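Local coordinates for lombricine kinase (PDB 3JPZ), which catalyses the reversible transfer of a phosphoryl group between ATP and the guanidino substrate lombricine, as a member of the phosphagen kinase family, at residues A150-D155 with L244-E249; R122-L127 with R143-A148. All blocks are in the same frame, centred on the assembly; numbering follows the deposited sequence.

Interaction 1 of 2, residues A150-D155 with L244-E249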
# COMPACT_ATOMS: atom_id res chain seq x y z
N ALA A 150 1.21 -24.10 -21.80
CA ALA A 150 0.39 -24.54 -22.91
C ALA A 150 1.03 -25.72 -23.64
O ALA A 150 0.39 -26.37 -24.46
CB ALA A 150 0.16 -23.39 -23.88
N GLY A 151 2.30 -25.98 -23.33
CA GLY A 151 3.04 -27.07 -23.95
C GLY A 151 3.06 -28.33 -23.10
O GLY A 151 3.68 -29.32 -23.47
N LEU A 152 2.40 -28.28 -21.95
CA LEU A 152 2.21 -29.48 -21.14
C LEU A 152 1.10 -30.31 -21.76
O LEU A 152 0.18 -29.77 -22.38
CB LEU A 152 1.85 -29.12 -19.70
CG LEU A 152 2.82 -28.21 -18.95
CD1 LEU A 152 2.47 -28.17 -17.47
CD2 LEU A 152 4.25 -28.69 -19.14
N SER A 153 1.18 -31.62 -21.58
CA SER A 153 0.12 -32.51 -22.03
C SER A 153 -0.13 -33.57 -20.97
O SER A 153 0.31 -33.43 -19.83
CB SER A 153 0.49 -33.17 -23.36
OG SER A 153 1.51 -34.13 -23.19
N GLY A 154 -0.83 -34.63 -21.35
CA GLY A 154 -1.12 -35.71 -20.43
C GLY A 154 -1.94 -35.25 -19.24
O GLY A 154 -2.92 -34.52 -19.40
N ASP A 155 -1.54 -35.68 -18.05
CA ASP A 155 -2.26 -35.30 -16.84
C ASP A 155 -1.90 -33.88 -16.40
O ASP A 155 -2.40 -33.39 -15.39
CB ASP A 155 -1.98 -36.29 -15.71
CG ASP A 155 -0.60 -36.13 -15.14
OD1 ASP A 155 0.33 -35.91 -15.93
OD2 ASP A 155 -0.46 -36.22 -13.90
N LEU A 244 7.42 -29.40 -12.45
CA LEU A 244 8.37 -28.31 -12.35
C LEU A 244 9.38 -28.40 -13.48
O LEU A 244 9.62 -27.43 -14.19
CB LEU A 244 9.07 -28.33 -11.00
CG LEU A 244 8.30 -27.66 -9.85
CD1 LEU A 244 8.88 -28.07 -8.51
CD2 LEU A 244 8.30 -26.15 -10.01
N ASN A 245 9.96 -29.59 -13.64
CA ASN A 245 10.96 -29.83 -14.67
C ASN A 245 10.39 -29.63 -16.07
O ASN A 245 11.08 -29.15 -16.97
CB ASN A 245 11.53 -31.25 -14.54
CG ASN A 245 12.47 -31.41 -13.35
OD1 ASN A 245 12.99 -30.44 -12.81
ND2 ASN A 245 12.69 -32.65 -12.93
N ALA A 246 9.14 -30.01 -16.25
CA ALA A 246 8.49 -29.95 -17.55
C ALA A 246 8.22 -28.50 -17.94
O ALA A 246 8.40 -28.10 -19.09
CB ALA A 246 7.19 -30.74 -17.52
N ILE A 247 7.79 -27.71 -16.97
CA ILE A 247 7.52 -26.30 -17.18
C ILE A 247 8.81 -25.60 -17.55
O ILE A 247 8.83 -24.74 -18.43
CB ILE A 247 6.97 -25.67 -15.89
CG1 ILE A 247 5.55 -26.16 -15.62
CG2 ILE A 247 7.01 -24.15 -15.97
CD1 ILE A 247 5.04 -25.83 -14.23
N ALA A 248 9.89 -25.99 -16.88
CA ALA A 248 11.20 -25.42 -17.14
C ALA A 248 11.64 -25.76 -18.57
O ALA A 248 12.19 -24.91 -19.26
CB ALA A 248 12.21 -25.95 -16.15
N GLU A 249 11.40 -26.99 -18.99
CA GLU A 249 11.89 -27.45 -20.28
C GLU A 249 11.22 -26.63 -21.38
O GLU A 249 11.87 -26.23 -22.35
CB GLU A 249 11.60 -28.94 -20.50
CG GLU A 249 12.68 -29.67 -21.27
CD GLU A 249 12.25 -31.05 -21.73
OE1 GLU A 249 11.28 -31.59 -21.16
OE2 GLU A 249 12.87 -31.59 -22.66
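With CG anti to the carbonyl carbon and beside the backbone N (chi1 -57°), Leu-152 sends its branched end from the loop across to Ala-246 and Ile-247. Its second torsion, -169°, sets CD1 anti to CA and leaves CD2 turned to one flank, so the two methyls reach different residues of the helix. Leu-152 CD2 lies 3.9 Å from Ala-246 CB and also brushes the backbone carbonyl carbon of that residue. Leu-152 CD1 comes to 4.1 Å from Ile-247 CG1, where the two side chains cross obliquely. Ile-247 meets it with CG1 of its ethyl branch, while the CG2 methyl stays farther off.

Each residue type suits its place. Ala-246 has a single methyl aimed at the loop, which lets the chains come near: the CA atoms of Leu-152 and Ala-246 are 7.2 Å apart. Leucine, forked at its end, can cover both neighbours at once. No hydrogen bond joins the two segments, and the buried surface is modest, 104 Å² in all, as expected when one apolar side chain rests on one helix turn.

Asp-155 adds a polar tie to the same helix, its two carboxylate oxygens forming salt bridges with Arg-239 and Arg-242. The contact thus fastens the connection between helix 135-149 and strand 158-162 to one flank of helix 233-252. From there Ile-247 also packs on Phe-212, Ile-214 and Met-222, seating the helix on the large antiparallel sheet through strands 212-216 and 222-229.

Interaction 2 of 2, residues R122-L127 with R143-A148; sequences RGIRGL and RVITTA
Val-144 O accepts the backbone N-H of Ala-148 at 3.1 Å, a helical bond that holds in place the turn on which Ile-124 rests. Two consecutive residues of that turn, Val-144 and Ile-145, direct their side chains to the loop, and Ile-124 answers with a different branch for each. The methyl Ile-124 CG2 touches Val-144 CG1 at 4.2 Å. The ethyl branch goes to the other neighbour, with Ile-124 CD1 4.0 Å from Ile-145 CG1. A second torsion of -59° folds CD1 back instead of extending it; the two isoleucine ethyl arms lie askew, and Ile-145 CD1 also reaches Ile-124 CG1 at 4.2 Å.

In the phosphagen kinase catalytic domain, helices pack on a large antiparallel sheet; here the chain leaves strand 113-122, makes a type II beta turn from Ile-124 to Leu-127, and returns as helix 135-149 against its own connection. The turn is closed by Leu-127 N bonding to Ile-124 O at 3.2 Å. Gly-126 takes its third position at a phi of 96°, where a CB would press on the preceding carbonyl O. Beta-branched and apolar, the three touching residues are all buried and suit an interface of 129 Å² without a hydrogen bond across it.

His-221 ND1 receives the backbone N-H of Ile-124, while Arg-125 points off the contact to salt bridges with Glu-66 and Glu-257. At the end of the turn, Leu-127 packs on Val-141 of the same helix and on Phe-3 of the second subunit.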
# COMPACT_ATOMS: atom_id res chain seq x y z
N ARG A 122 8.67 -20.22 -7.82
CA ARG A 122 9.76 -20.04 -8.75
C ARG A 122 9.75 -18.60 -9.24
O ARG A 122 8.69 -18.02 -9.45
CB ARG A 122 9.62 -21.01 -9.92
CG ARG A 122 9.85 -22.46 -9.53
CD ARG A 122 11.29 -22.71 -9.14
NE ARG A 122 11.56 -24.11 -8.83
CZ ARG A 122 11.41 -24.65 -7.62
NH1 ARG A 122 11.00 -23.91 -6.61
NH2 ARG A 122 11.68 -25.93 -7.42
N GLY A 123 10.94 -18.03 -9.36
CA GLY A 123 11.11 -16.78 -10.07
C GLY A 123 11.61 -17.06 -11.48
O GLY A 123 12.21 -18.10 -11.73
N ILE A 124 11.33 -16.15 -12.40
CA ILE A 124 11.80 -16.27 -13.77
C ILE A 124 13.01 -15.35 -13.95
O ILE A 124 12.89 -14.14 -13.83
CB ILE A 124 10.69 -15.90 -14.77
CG1 ILE A 124 9.40 -16.66 -14.44
CG2 ILE A 124 11.13 -16.19 -16.20
CD1 ILE A 124 9.53 -18.18 -14.46
N ARG A 125 14.17 -15.93 -14.21
CA ARG A 125 15.41 -15.16 -14.28
C ARG A 125 15.31 -14.07 -15.34
O ARG A 125 14.71 -14.27 -16.40
CB ARG A 125 16.61 -16.07 -14.54
CG ARG A 125 17.92 -15.32 -14.72
CD ARG A 125 19.11 -16.24 -14.51
NE ARG A 125 19.29 -16.59 -13.11
CZ ARG A 125 20.02 -17.62 -12.68
NH1 ARG A 125 20.65 -18.40 -13.54
NH2 ARG A 125 20.12 -17.86 -11.39
N GLY A 126 15.90 -12.92 -15.04
CA GLY A 126 15.85 -11.77 -15.93
C GLY A 126 14.75 -10.78 -15.57
O GLY A 126 14.71 -9.69 -16.13
N LEU A 127 13.88 -11.15 -14.63
CA LEU A 127 12.69 -10.35 -14.36
C LEU A 127 12.50 -10.04 -12.88
O LEU A 127 12.63 -10.92 -12.02
CB LEU A 127 11.45 -11.05 -14.89
CG LEU A 127 11.49 -11.36 -16.39
CD1 LEU A 127 10.37 -12.31 -16.75
CD2 LEU A 127 11.40 -10.09 -17.19
N ARG A 143 3.40 -14.28 -19.43
CA ARG A 143 3.43 -14.81 -20.78
C ARG A 143 4.31 -16.04 -20.81
O ARG A 143 3.93 -17.08 -21.35
CB ARG A 143 3.95 -13.80 -21.78
CG ARG A 143 3.98 -14.35 -23.20
CD ARG A 143 4.44 -13.32 -24.22
NE ARG A 143 5.89 -13.12 -24.17
CZ ARG A 143 6.79 -14.02 -24.58
NH1 ARG A 143 6.40 -15.20 -25.05
NH2 ARG A 143 8.08 -13.74 -24.50
N VAL A 144 5.50 -15.92 -20.24
CA VAL A 144 6.47 -16.99 -20.23
C VAL A 144 5.88 -18.24 -19.58
O VAL A 144 5.90 -19.32 -20.16
CB VAL A 144 7.75 -16.56 -19.50
CG1 VAL A 144 8.67 -17.74 -19.24
CG2 VAL A 144 8.48 -15.48 -20.30
N ILE A 145 5.35 -18.09 -18.38
CA ILE A 145 4.80 -19.22 -17.64
C ILE A 145 3.58 -19.81 -18.36
O ILE A 145 3.44 -21.02 -18.48
CB ILE A 145 4.42 -18.80 -16.21
CG1 ILE A 145 5.66 -18.30 -15.47
CG2 ILE A 145 3.79 -19.95 -15.46
CD1 ILE A 145 5.38 -17.68 -14.12
N THR A 146 2.71 -18.95 -18.86
CA THR A 146 1.45 -19.39 -19.46
C THR A 146 1.65 -20.12 -20.80
O THR A 146 0.99 -21.13 -21.06
CB THR A 146 0.48 -18.21 -19.66
OG1 THR A 146 -0.83 -18.69 -19.96
CG2 THR A 146 0.95 -17.30 -20.78
N THR A 147 2.56 -19.64 -21.64
CA THR A 147 2.80 -20.31 -22.92
C THR A 147 3.63 -21.57 -22.72
O THR A 147 3.46 -22.56 -23.43
CB THR A 147 3.46 -19.38 -23.97
OG1 THR A 147 3.67 -20.11 -25.19
CG2 THR A 147 4.79 -18.84 -23.48
N ALA A 148 4.50 -21.55 -21.72
CA ALA A 148 5.25 -22.74 -21.34
C ALA A 148 4.28 -23.81 -20.83
O ALA A 148 4.47 -25.00 -21.05
CB ALA A 148 6.27 -22.41 -20.28

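Overall arrangement
The two contacts are neighbours, their centres 13 Å apart, and follow one another along the chain: helix 135-149, the partner in interaction 2, runs directly into the loop of interaction 1. They also touch, with Ala-148 CB 3.9 Å from Ile-247 O and Leu-244 CD1 3.7 Å from Arg-122 NH2, so helix 233-252 lies against both parts of interaction 2. Met-222 is common ground, packed upon by Ile-145 and by Ile-247. Next to it in the strand is Arg-223, an ADP-binding residue whose side chain lies about 9 Å from that of Ile-145 and about 10 Å from that of Ile-247. Both contacts thus lie near the nucleotide site, empty in this chain.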